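Local coordinates for extracellular solute-binding protein family 5 (Brucella melitensis, PDB 4ONY), which probably captures peptides or related solutes in the periplasm and delivers them to an ABC transporter for import, at residues Trp500-Arg508 with Phe514-Asp525; Ala308-Arg319 with Phe480-Ser491. All coordinates share one frame; numbering follows the deposited sequence. Where two conformers were deposited one is given.

Contact 1: residues Trp500-Arg508 with Phe514-Asp525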
loop_
_atom_site.group_PDB
_atom_site.type_symbol
_atom_site.label_atom_id
_atom_site.label_comp_id
_atom_site.label_asym_id
_atom_site.label_seq_id
_atom_site.Cartn_x
_atom_site.Cartn_y
_atom_site.Cartn_z
ATOM N N TRP A 500 11.227 -4.663 9.365
ATOM C CA TRP A 500 11.684 -5.511 10.441
ATOM C C TRP A 500 10.700 -6.619 10.811
ATOM O O TRP A 500 11.124 -7.704 11.136
ATOM C CB TRP A 500 11.996 -4.700 11.714
ATOM C CG TRP A 500 13.205 -3.813 11.620
ATOM C CD1 TRP A 500 13.231 -2.451 11.760
ATOM C CD2 TRP A 500 14.552 -4.214 11.375
ATOM N NE1 TRP A 500 14.508 -1.992 11.570
ATOM C CE2 TRP A 500 15.342 -3.062 11.383
ATOM C CE3 TRP A 500 15.176 -5.459 11.167
ATOM C CZ2 TRP A 500 16.745 -3.101 11.198
ATOM C CZ3 TRP A 500 16.562 -5.501 10.959
ATOM C CH2 TRP A 500 17.331 -4.317 10.985
ATOM N N LEU A 501 9.406 -6.338 10.828
ATOM C CA LEU A 501 8.428 -7.339 11.257
ATOM C C LEU A 501 8.033 -8.285 10.130
ATOM O O LEU A 501 7.424 -9.337 10.385
ATOM C CB LEU A 501 7.206 -6.696 11.924
ATOM C CG LEU A 501 7.491 -6.318 13.393
ATOM C CD1 LEU A 501 6.427 -5.377 13.936
ATOM C CD2 LEU A 501 7.577 -7.554 14.310
ATOM N N ARG A 502 8.422 -7.954 8.909
ATOM C CA ARG A 502 8.231 -8.841 7.786
ATOM C C ARG A 502 9.368 -9.801 7.590
ATOM O O ARG A 502 9.142 -10.956 7.217
ATOM C CB ARG A 502 8.139 -8.063 6.490
ATOM C CG ARG A 502 6.930 -7.194 6.399
ATOM C CD ARG A 502 6.907 -6.439 5.075
ATOM N NE ARG A 502 5.732 -5.571 5.061
ATOM C CZ ARG A 502 5.360 -4.836 4.037
ATOM N NH1 ARG A 502 6.079 -4.823 2.932
ATOM N NH2 ARG A 502 4.290 -4.078 4.147
ATOM N N TRP A 503 10.594 -9.287 7.712
ATOM C CA TRP A 503 11.805 -10.000 7.274
ATOM C C TRP A 503 12.954 -10.087 8.305
ATOM O O TRP A 503 13.906 -10.841 8.094
ATOM C CB TRP A 503 12.384 -9.293 6.038
ATOM C CG TRP A 503 11.441 -9.053 4.931
ATOM C CD1 TRP A 503 11.007 -7.853 4.454
ATOM C CD2 TRP A 503 10.838 -10.056 4.096
ATOM N NE1 TRP A 503 10.150 -8.060 3.370
ATOM C CE2 TRP A 503 10.053 -9.390 3.126
ATOM C CE3 TRP A 503 10.905 -11.446 4.067
ATOM C CZ2 TRP A 503 9.323 -10.067 2.152
ATOM C CZ3 TRP A 503 10.191 -12.135 3.064
ATOM C CH2 TRP A 503 9.409 -11.435 2.136
ATOM N N GLY A 504 12.855 -9.322 9.399
ATOM C CA GLY A 504 13.924 -9.207 10.341
ATOM C C GLY A 504 14.129 -10.482 11.116
ATOM O O GLY A 504 13.164 -11.190 11.447
ATOM N N SER A 505 15.369 -10.778 11.442
ATOM C CA SER A 505 15.654 -12.077 12.032
ATOM C C SER A 505 15.015 -12.234 13.429
ATOM O O SER A 505 14.501 -13.291 13.742
ATOM C CB SER A 505 17.163 -12.361 12.019
ATOM O OG SER A 505 17.790 -11.401 12.820
ATOM N N ALA A 506 14.914 -11.169 14.206
ATOM C CA ALA A 506 14.208 -11.268 15.505
ATOM C C ALA A 506 12.699 -11.616 15.316
ATOM O O ALA A 506 12.154 -12.383 16.096
ATOM C CB ALA A 506 14.375 -9.997 16.340
ATOM N N SER A 507 12.051 -11.153 14.257
ATOM C CA SER A 507 10.635 -11.464 14.087
ATOM C C SER A 507 10.330 -12.946 13.751
ATOM O O SER A 507 9.179 -13.391 13.844
ATOM C CB SER A 507 10.024 -10.549 13.047
ATOM O OG SER A 507 10.529 -10.846 11.776
ATOM N N ARG A 508 11.332 -13.711 13.322
ATOM C CA ARG A 508 11.089 -15.119 12.983
ATOM C C ARG A 508 10.493 -15.878 14.156
ATOM O O ARG A 508 9.675 -16.740 13.963
ATOM C CB ARG A 508 12.390 -15.799 12.541
ATOM C CG ARG A 508 12.296 -17.331 12.419
ATOM C CD ARG A 508 13.646 -17.860 11.998
ATOM N NE ARG A 508 13.780 -19.293 12.247
ATOM C CZ ARG A 508 13.832 -20.246 11.337
ATOM N NH1 ARG A 508 13.712 -20.000 10.027
ATOM N NH2 ARG A 508 14.015 -21.490 11.738
ATOM N N PHE A 514 4.799 -10.720 11.202
ATOM C CA PHE A 514 4.424 -10.893 9.786
ATOM C C PHE A 514 5.518 -11.624 8.999
ATOM O O PHE A 514 5.528 -11.612 7.742
ATOM C CB PHE A 514 4.106 -9.521 9.158
ATOM C CG PHE A 514 2.954 -8.822 9.842
ATOM C CD1 PHE A 514 1.636 -9.181 9.542
ATOM C CD2 PHE A 514 3.174 -7.873 10.821
ATOM C CE1 PHE A 514 0.558 -8.594 10.201
ATOM C CE2 PHE A 514 2.103 -7.275 11.495
ATOM C CZ PHE A 514 0.799 -7.645 11.192
ATOM N N ASN A 515 6.455 -12.243 9.711
ATOM C CA ASN A 515 7.559 -12.959 9.022
ATOM C C ASN A 515 7.098 -14.387 8.739
ATOM O O ASN A 515 7.531 -15.344 9.400
ATOM C CB ASN A 515 8.791 -12.946 9.922
ATOM C CG ASN A 515 10.063 -13.441 9.222
ATOM O OD1 ASN A 515 10.039 -14.067 8.153
ATOM N ND2 ASN A 515 11.174 -13.105 9.815
ATOM N N PHE A 516 6.208 -14.530 7.782
ATOM C CA PHE A 516 5.573 -15.835 7.540
ATOM C C PHE A 516 6.515 -16.887 7.020
ATOM O O PHE A 516 6.295 -18.050 7.274
ATOM C CB PHE A 516 4.358 -15.646 6.635
ATOM C CG PHE A 516 3.341 -14.691 7.228
ATOM C CD1 PHE A 516 2.780 -14.926 8.496
ATOM C CD2 PHE A 516 2.956 -13.581 6.557
ATOM C CE1 PHE A 516 1.862 -14.051 9.058
ATOM C CE2 PHE A 516 2.032 -12.701 7.119
ATOM C CZ PHE A 516 1.481 -12.949 8.336
ATOM N N ALA A 517 7.552 -16.504 6.272
ATOM C CA ALA A 517 8.539 -17.481 5.794
ATOM C C ALA A 517 9.593 -17.850 6.831
ATOM O O ALA A 517 10.322 -18.854 6.637
ATOM C CB ALA A 517 9.238 -16.985 4.550
ATOM N N GLY A 518 9.663 -17.105 7.941
ATOM C CA GLY A 518 10.678 -17.344 8.950
ATOM C C GLY A 518 12.077 -16.942 8.487
ATOM O O GLY A 518 13.043 -17.650 8.733
ATOM N N VAL A 519 12.180 -15.806 7.786
ATOM C CA VAL A 519 13.489 -15.309 7.347
ATOM C C VAL A 519 14.317 -14.877 8.559
ATOM O O VAL A 519 13.783 -14.186 9.452
ATOM C CB VAL A 519 13.306 -14.136 6.377
ATOM C CG1 VAL A 519 14.651 -13.612 5.894
ATOM C CG2 VAL A 519 12.472 -14.583 5.195
ATOM N N ALA A 520 15.581 -15.292 8.606
ATOM C CA ALA A 520 16.557 -14.856 9.631
ATOM C C ALA A 520 17.965 -14.949 9.074
ATOM O O ALA A 520 18.620 -15.997 9.134
ATOM C CB ALA A 520 16.458 -15.672 10.929
ATOM N N ASP A 521 18.418 -13.853 8.495
ATOM C CA ASP A 521 19.634 -13.849 7.715
ATOM C C ASP A 521 20.270 -12.500 7.986
ATOM O O ASP A 521 19.668 -11.463 7.751
ATOM C CB ASP A 521 19.334 -13.984 6.231
ATOM C CG ASP A 521 20.595 -14.083 5.372
ATOM O OD1 ASP A 521 21.691 -13.731 5.843
ATOM O OD2 ASP A 521 20.467 -14.473 4.187
ATOM N N PRO A 522 21.498 -12.519 8.494
ATOM C CA PRO A 522 22.164 -11.232 8.689
ATOM C C PRO A 522 22.239 -10.356 7.430
ATOM O O PRO A 522 22.366 -9.147 7.554
ATOM C CB PRO A 522 23.572 -11.633 9.139
ATOM C CG PRO A 522 23.432 -13.037 9.693
ATOM C CD PRO A 522 22.310 -13.680 8.930
ATOM N N ALA A 523 22.241 -10.935 6.229
ATOM C CA ALA A 523 22.284 -10.085 5.014
ATOM C C ALA A 523 20.994 -9.301 4.880
ATOM O O ALA A 523 21.001 -8.130 4.482
ATOM C CB ALA A 523 22.556 -10.910 3.764
ATOM N N VAL A 524 19.869 -9.937 5.205
ATOM C CA VAL A 524 18.576 -9.253 5.145
ATOM C C VAL A 524 18.597 -8.124 6.160
ATOM O O VAL A 524 18.253 -6.981 5.850
ATOM C CB VAL A 524 17.401 -10.220 5.444
ATOM C CG1 VAL A 524 16.116 -9.444 5.720
ATOM C CG2 VAL A 524 17.204 -11.242 4.325
ATOM N N ASP A 525 18.973 -8.444 7.395
ATOM C CA ASP A 525 19.014 -7.422 8.431
ATOM C C ASP A 525 19.883 -6.252 8.010
ATOM O O ASP A 525 19.510 -5.092 8.213
ATOM C CB ASP A 525 19.504 -7.974 9.755
ATOM C CG ASP A 525 18.564 -9.044 10.355
ATOM O OD1 ASP A 525 17.444 -9.274 9.905
ATOM O OD2 ASP A 525 18.974 -9.702 11.309
HETATM O O HOH W 1 16.422 -11.564 8.561
#
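S505 and D525 meet at one end of a contact in which the end of helix 499-503 and the turn after it pack against the loop before helix 522-533 and that helix's first turn. The D525 carboxylate is gripped twice by S505: the backbone N reaches OD1 at 3.0 Å and OG of S505 gives a 2.6 Å bond to OD2. Both oxygens use their syn lone pairs. A chi1 of 63° sets OG between the backbone N and the carbonyl carbon of S505, on the side of D525. A water accepts from D521 N and sits within hydrogen-bonding distance of W503 O and D525 OD1. N515, further along, points its side chain toward the 500-508 segment. Its ND2 gives a 2.8 Å bond to V519 O, in the carbonyl plane on a lone pair, and only a weak one to G504 O, while V519 N returns a bond to N515 OD1; the amide is thus fixed from both ends. R508, extended from CG to NE, lays its guanidinium edge against G518, NH1 meeting O at 2.8 Å and 162°, with the oxygen 6° out of the guanidinium plane. The apolar side is carried by W503: CG2 of V519 meets its ring edge at CE3 (3.7 Å), and CG1 of V524 touches its CB at 3.7 Å. L551 of helix 537-553 packs on W503, and L547 and V550 on V524. D521 is the N-cap of helix 522-533, its OD1 accepting from A523 N at 2.9 Å, and the loop before it opens with a type I turn, N515-G518.

Contact 2: residues Ala308-Arg319 with Phe480-Ser491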
loop_
_atom_site.group_PDB
_atom_site.type_symbol
_atom_site.label_atom_id
_atom_site.label_comp_id
_atom_site.label_asym_id
_atom_site.label_seq_id
_atom_site.Cartn_x
_atom_site.Cartn_y
_atom_site.Cartn_z
ATOM N N ALA A 308 3.485 -3.023 -7.338
ATOM C CA ALA A 308 2.333 -3.897 -7.226
ATOM C C ALA A 308 2.550 -4.770 -5.981
ATOM O O ALA A 308 3.683 -5.244 -5.734
ATOM C CB ALA A 308 2.237 -4.749 -8.474
ATOM N N ASP A 309 1.513 -4.955 -5.175
ATOM C CA ASP A 309 1.620 -5.727 -3.952
ATOM C C ASP A 309 2.054 -7.159 -4.317
ATOM O O ASP A 309 1.575 -7.724 -5.304
ATOM C CB ASP A 309 0.280 -5.749 -3.224
ATOM C CG ASP A 309 -0.044 -4.430 -2.523
ATOM O OD1 ASP A 309 0.811 -3.497 -2.421
ATOM O OD2 ASP A 309 -1.168 -4.357 -2.048
ATOM N N MET A 310 2.947 -7.732 -3.529
ATOM C CA MET A 310 3.269 -9.161 -3.670
ATOM C C MET A 310 2.074 -10.063 -3.320
ATOM O O MET A 310 1.349 -9.823 -2.345
ATOM C CB MET A 310 4.435 -9.514 -2.768
ATOM C CG MET A 310 4.885 -10.968 -2.802
ATOM S SD MET A 310 5.323 -11.739 -4.368
ATOM C CE MET A 310 6.859 -10.858 -4.666
ATOM N N LEU A 311 1.851 -11.065 -4.168
ATOM C CA LEU A 311 1.068 -12.232 -3.858
ATOM C C LEU A 311 1.981 -13.415 -4.216
ATOM O O LEU A 311 2.515 -13.480 -5.315
ATOM C CB LEU A 311 -0.224 -12.295 -4.701
ATOM C CG LEU A 311 -1.075 -13.551 -4.561
ATOM C CD1 LEU A 311 -1.632 -13.708 -3.147
ATOM C CD2 LEU A 311 -2.238 -13.527 -5.530
ATOM N N GLY A 312 2.126 -14.360 -3.304
ATOM C CA GLY A 312 2.952 -15.534 -3.563
ATOM C C GLY A 312 2.626 -16.693 -2.678
ATOM O O GLY A 312 1.963 -16.508 -1.638
ATOM N N PHE A 313 3.112 -17.893 -3.048
ATOM C CA PHE A 313 3.114 -18.999 -2.109
ATOM C C PHE A 313 4.284 -18.768 -1.191
ATOM O O PHE A 313 5.346 -18.334 -1.642
ATOM C CB PHE A 313 3.258 -20.340 -2.795
ATOM C CG PHE A 313 2.089 -20.745 -3.617
ATOM C CD1 PHE A 313 0.919 -21.187 -3.017
ATOM C CD2 PHE A 313 2.163 -20.753 -5.002
ATOM C CE1 PHE A 313 -0.158 -21.613 -3.765
ATOM C CE2 PHE A 313 1.070 -21.206 -5.765
ATOM C CZ PHE A 313 -0.090 -21.637 -5.136
ATOM N N VAL A 314 4.082 -18.978 0.098
ATOM C CA VAL A 314 5.074 -18.751 1.116
ATOM C C VAL A 314 5.534 -20.053 1.714
ATOM O O VAL A 314 4.726 -20.849 2.163
ATOM C CB VAL A 314 4.547 -17.854 2.248
ATOM C CG1 VAL A 314 5.670 -17.547 3.220
ATOM C CG2 VAL A 314 4.074 -16.506 1.697
ATOM N N PHE A 315 6.830 -20.305 1.683
ATOM C CA PHE A 315 7.415 -21.475 2.322
ATOM C C PHE A 315 7.665 -21.160 3.794
ATOM O O PHE A 315 8.372 -20.190 4.102
ATOM C CB PHE A 315 8.797 -21.804 1.730
ATOM C CG PHE A 315 8.791 -22.211 0.257
ATOM C CD1 PHE A 315 8.476 -23.522 -0.112
ATOM C CD2 PHE A 315 9.183 -21.311 -0.703
ATOM C CE1 PHE A 315 8.502 -23.924 -1.451
ATOM C CE2 PHE A 315 9.200 -21.685 -2.051
ATOM C CZ PHE A 315 8.858 -22.997 -2.413
ATOM N N ASN A 316 7.145 -21.987 4.703
ATOM C CA ASN A 316 7.580 -21.894 6.109
ATOM C C ASN A 316 8.937 -22.561 6.321
ATOM O O ASN A 316 9.020 -23.760 6.575
ATOM C CB ASN A 316 6.566 -22.502 7.078
ATOM C CG ASN A 316 6.896 -22.216 8.532
ATOM O OD1 ASN A 316 7.896 -21.571 8.844
ATOM N ND2 ASN A 316 6.055 -22.737 9.444
ATOM N N THR A 317 9.994 -21.749 6.270
ATOM C CA THR A 317 11.372 -22.246 6.343
ATOM C C THR A 317 11.680 -22.843 7.710
ATOM O O THR A 317 12.669 -23.534 7.860
ATOM C CB THR A 317 12.466 -21.185 5.991
ATOM O OG1 THR A 317 12.578 -20.195 7.008
ATOM C CG2 THR A 317 12.209 -20.528 4.636
ATOM N N ARG A 318 10.835 -22.595 8.711
ATOM C CA ARG A 318 11.004 -23.265 10.006
ATOM C C ARG A 318 10.790 -24.783 9.901
ATOM O O ARG A 318 11.224 -25.537 10.777
ATOM C CB ARG A 318 10.009 -22.702 11.062
ATOM C CG ARG A 318 10.110 -21.182 11.264
ATOM C CD ARG A 318 8.920 -20.673 12.101
ATOM N NE ARG A 318 8.821 -19.204 12.209
ATOM C CZ ARG A 318 8.269 -18.415 11.315
ATOM N NH1 ARG A 318 7.820 -18.901 10.163
ATOM N NH2 ARG A 318 8.233 -17.109 11.519
ATOM N N ARG A 319 10.007 -25.239 8.941
ATOM C CA ARG A 319 9.752 -26.667 8.819
ATOM C C ARG A 319 10.929 -27.325 8.097
ATOM O O ARG A 319 11.361 -26.831 7.044
ATOM C CB ARG A 319 8.450 -26.906 8.049
ATOM C CG ARG A 319 7.204 -26.365 8.762
ATOM C CD ARG A 319 6.519 -27.449 9.527
ATOM N NE ARG A 319 5.630 -26.940 10.570
ATOM C CZ ARG A 319 4.303 -26.931 10.511
ATOM N NH1 ARG A 319 3.627 -27.406 9.444
ATOM N NH2 ARG A 319 3.634 -26.473 11.563
ATOM N N PHE A 480 2.622 -19.783 13.326
ATOM C CA PHE A 480 3.351 -20.287 12.164
ATOM C C PHE A 480 3.100 -21.791 11.977
ATOM O O PHE A 480 4.004 -22.516 11.592
ATOM C CB PHE A 480 4.837 -19.956 12.295
ATOM C CG PHE A 480 5.086 -18.489 12.562
ATOM C CD1 PHE A 480 4.636 -17.526 11.673
ATOM C CD2 PHE A 480 5.724 -18.065 13.737
ATOM C CE1 PHE A 480 4.808 -16.169 11.933
ATOM C CE2 PHE A 480 5.930 -16.705 13.996
ATOM C CZ PHE A 480 5.460 -15.756 13.097
ATOM N N ASP A 481 1.845 -22.223 12.213
ATOM C CA ASP A 481 1.475 -23.647 12.125
ATOM C C ASP A 481 1.002 -24.047 10.692
ATOM O O ASP A 481 -0.185 -24.178 10.453
ATOM C CB ASP A 481 0.436 -24.000 13.184
ATOM C CG ASP A 481 0.079 -25.460 13.160
ATOM O OD1 ASP A 481 0.797 -26.257 12.499
ATOM O OD2 ASP A 481 -0.918 -25.795 13.795
ATOM N N TYR A 482 1.938 -24.116 9.746
ATOM C CA TYR A 482 1.655 -24.454 8.357
ATOM C C TYR A 482 2.983 -24.807 7.634
ATOM O O TYR A 482 4.062 -24.407 8.084
ATOM C CB TYR A 482 0.952 -23.291 7.622
ATOM C CG TYR A 482 1.693 -21.977 7.774
ATOM C CD1 TYR A 482 2.762 -21.656 6.950
ATOM C CD2 TYR A 482 1.326 -21.066 8.764
ATOM C CE1 TYR A 482 3.460 -20.464 7.110
ATOM C CE2 TYR A 482 2.017 -19.886 8.931
ATOM C CZ TYR A 482 3.091 -19.588 8.098
ATOM O OH TYR A 482 3.780 -18.434 8.307
ATOM N N ASP A 483 2.873 -25.536 6.528
ATOM C CA ASP A 483 3.976 -25.780 5.621
ATOM C C ASP A 483 4.050 -24.621 4.630
ATOM O O ASP A 483 5.095 -23.979 4.482
ATOM C CB ASP A 483 3.787 -27.100 4.849
ATOM C CG ASP A 483 3.856 -28.319 5.744
ATOM O OD1 ASP A 483 4.528 -28.240 6.803
ATOM O OD2 ASP A 483 3.236 -29.340 5.390
ATOM N N MET A 484 2.937 -24.369 3.955
ATOM C CA MET A 484 2.862 -23.359 2.900
ATOM C C MET A 484 1.492 -22.686 2.960
ATOM O O MET A 484 0.462 -23.373 3.308
ATOM C CB MET A 484 3.068 -24.027 1.536
ATOM C CG MET A 484 2.962 -23.070 0.354
ATOM S SD MET A 484 3.333 -23.809 -1.255
ATOM C CE MET A 484 5.112 -23.951 -1.168
ATOM N N ILE A 485 1.464 -21.382 2.663
ATOM C CA ILE A 485 0.234 -20.600 2.527
ATOM C C ILE A 485 0.374 -19.693 1.312
ATOM O O ILE A 485 1.456 -19.607 0.727
ATOM C CB ILE A 485 -0.014 -19.655 3.770
ATOM C CG1 ILE A 485 1.205 -18.764 4.041
ATOM C CG2 ILE A 485 -0.351 -20.478 5.032
ATOM C CD1 ILE A 485 1.062 -17.768 5.190
ATOM N N LEU A 486 -0.691 -18.962 0.986
ATOM C CA LEU A 486 -0.594 -17.804 0.109
ATOM C C LEU A 486 -0.406 -16.565 1.003
ATOM O O LEU A 486 -1.096 -16.410 2.028
ATOM C CB LEU A 486 -1.842 -17.661 -0.774
ATOM C CG LEU A 486 -2.071 -18.642 -1.935
ATOM C CD1 LEU A 486 -2.850 -19.846 -1.467
ATOM C CD2 LEU A 486 -2.880 -17.996 -3.027
ATOM N N GLY A 487 0.518 -15.693 0.627
ATOM C CA GLY A 487 0.805 -14.465 1.381
ATOM C C GLY A 487 0.800 -13.239 0.497
ATOM O O GLY A 487 1.137 -13.317 -0.678
ATOM N N ALA A 488 0.395 -12.117 1.059
ATOM C CA ALA A 488 0.330 -10.827 0.376
ATOM C C ALA A 488 1.185 -9.810 1.149
ATOM O O ALA A 488 1.336 -9.934 2.363
ATOM C CB ALA A 488 -1.107 -10.337 0.329
ATOM N N LEU A 489 1.788 -8.856 0.471
ATOM C CA LEU A 489 2.472 -7.752 1.159
ATOM C C LEU A 489 1.986 -6.432 0.643
ATOM O O LEU A 489 1.848 -6.276 -0.567
ATOM C CB LEU A 489 3.980 -7.808 0.897
ATOM C CG LEU A 489 4.698 -9.029 1.430
ATOM C CD1 LEU A 489 6.076 -9.048 0.829
ATOM C CD2 LEU A 489 4.767 -9.024 2.945
ATOM N N ALA A 490 1.780 -5.478 1.533
ATOM C CA ALA A 490 1.389 -4.106 1.131
ATOM C C ALA A 490 2.659 -3.320 0.838
ATOM O O ALA A 490 3.436 -3.015 1.757
ATOM C CB ALA A 490 0.615 -3.443 2.249
ATOM N N SER A 491 2.919 -3.080 -0.443
ATOM C CA SER A 491 4.202 -2.560 -0.872
ATOM C C SER A 491 4.107 -1.075 -0.996
ATOM O O SER A 491 3.013 -0.532 -1.178
ATOM C CB SER A 491 4.605 -3.172 -2.218
ATOM O OG SER A 491 3.664 -2.746 -3.211
#
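R318 lays its guanidinium flat on the ring of F480: the planes are 9° apart and CZ stands 3.6 Å from the ring centroid, a stacked cation-pi pair. NH1 of the same arginine also reaches N316 OD1 at 3.0 Å, above the amide plane, while R318 N approaches that oxygen from the opposite face and closes an Asx turn; R318 NH2 bonds N515 O, outside this contact. N316 ND2 points at Y482 O (2.9 Å), the oxygen lying in the amide plane, and lies over the rim of one face of the Y482 ring, the amide tilted 42° from it. R319 makes two salt bridges, NH1 to D483 OD1 at 2.9 Å and NH2 to D481 OD1 at 3.0 Å; both oxygens lie near the guanidinium plane, but D483 OD1 is met from above its carboxylate plane. Along the strands, M484, extended to SD and bent at chi3 (-75°), sets SD obliquely to the F313 ring and CE 3.4 Å from F315 CE1. At the far end D309 OD1 accepts from both N and OG of S491. Antiparallel pairing, with G312 and G487 bonded both ways, joins strands 310-315 and 484-489 mid-sheet, flanked by strands 557-562 and 435-440, with helix 443-458 against F313, M484 and L486.

The two contacts lie in series along the chain, strand 484-489 of contact 2 running on to helix 499-503 of contact 1, and their centres are about 13 Å apart. They meet directly at the turns beyond the strand pair. T317 OG1 lies 2.7 Å from A517 O, and Y482 OH lies 2.7 Å from F516 O, both probable hydrogen bonds. R318 bridges them further, its NH2 bonding to the carbonyls of R508 and N515, so the arginine stacked in contact 2 also ties both segments of contact 1. R502 NH2 in turn bonds to A490 O. Neither contact includes a residue of the 1-ethoxy-2-(2-ethoxyethoxy)ethane pocket, which is formed by Q222, Q225, R226, Y256 and Y257.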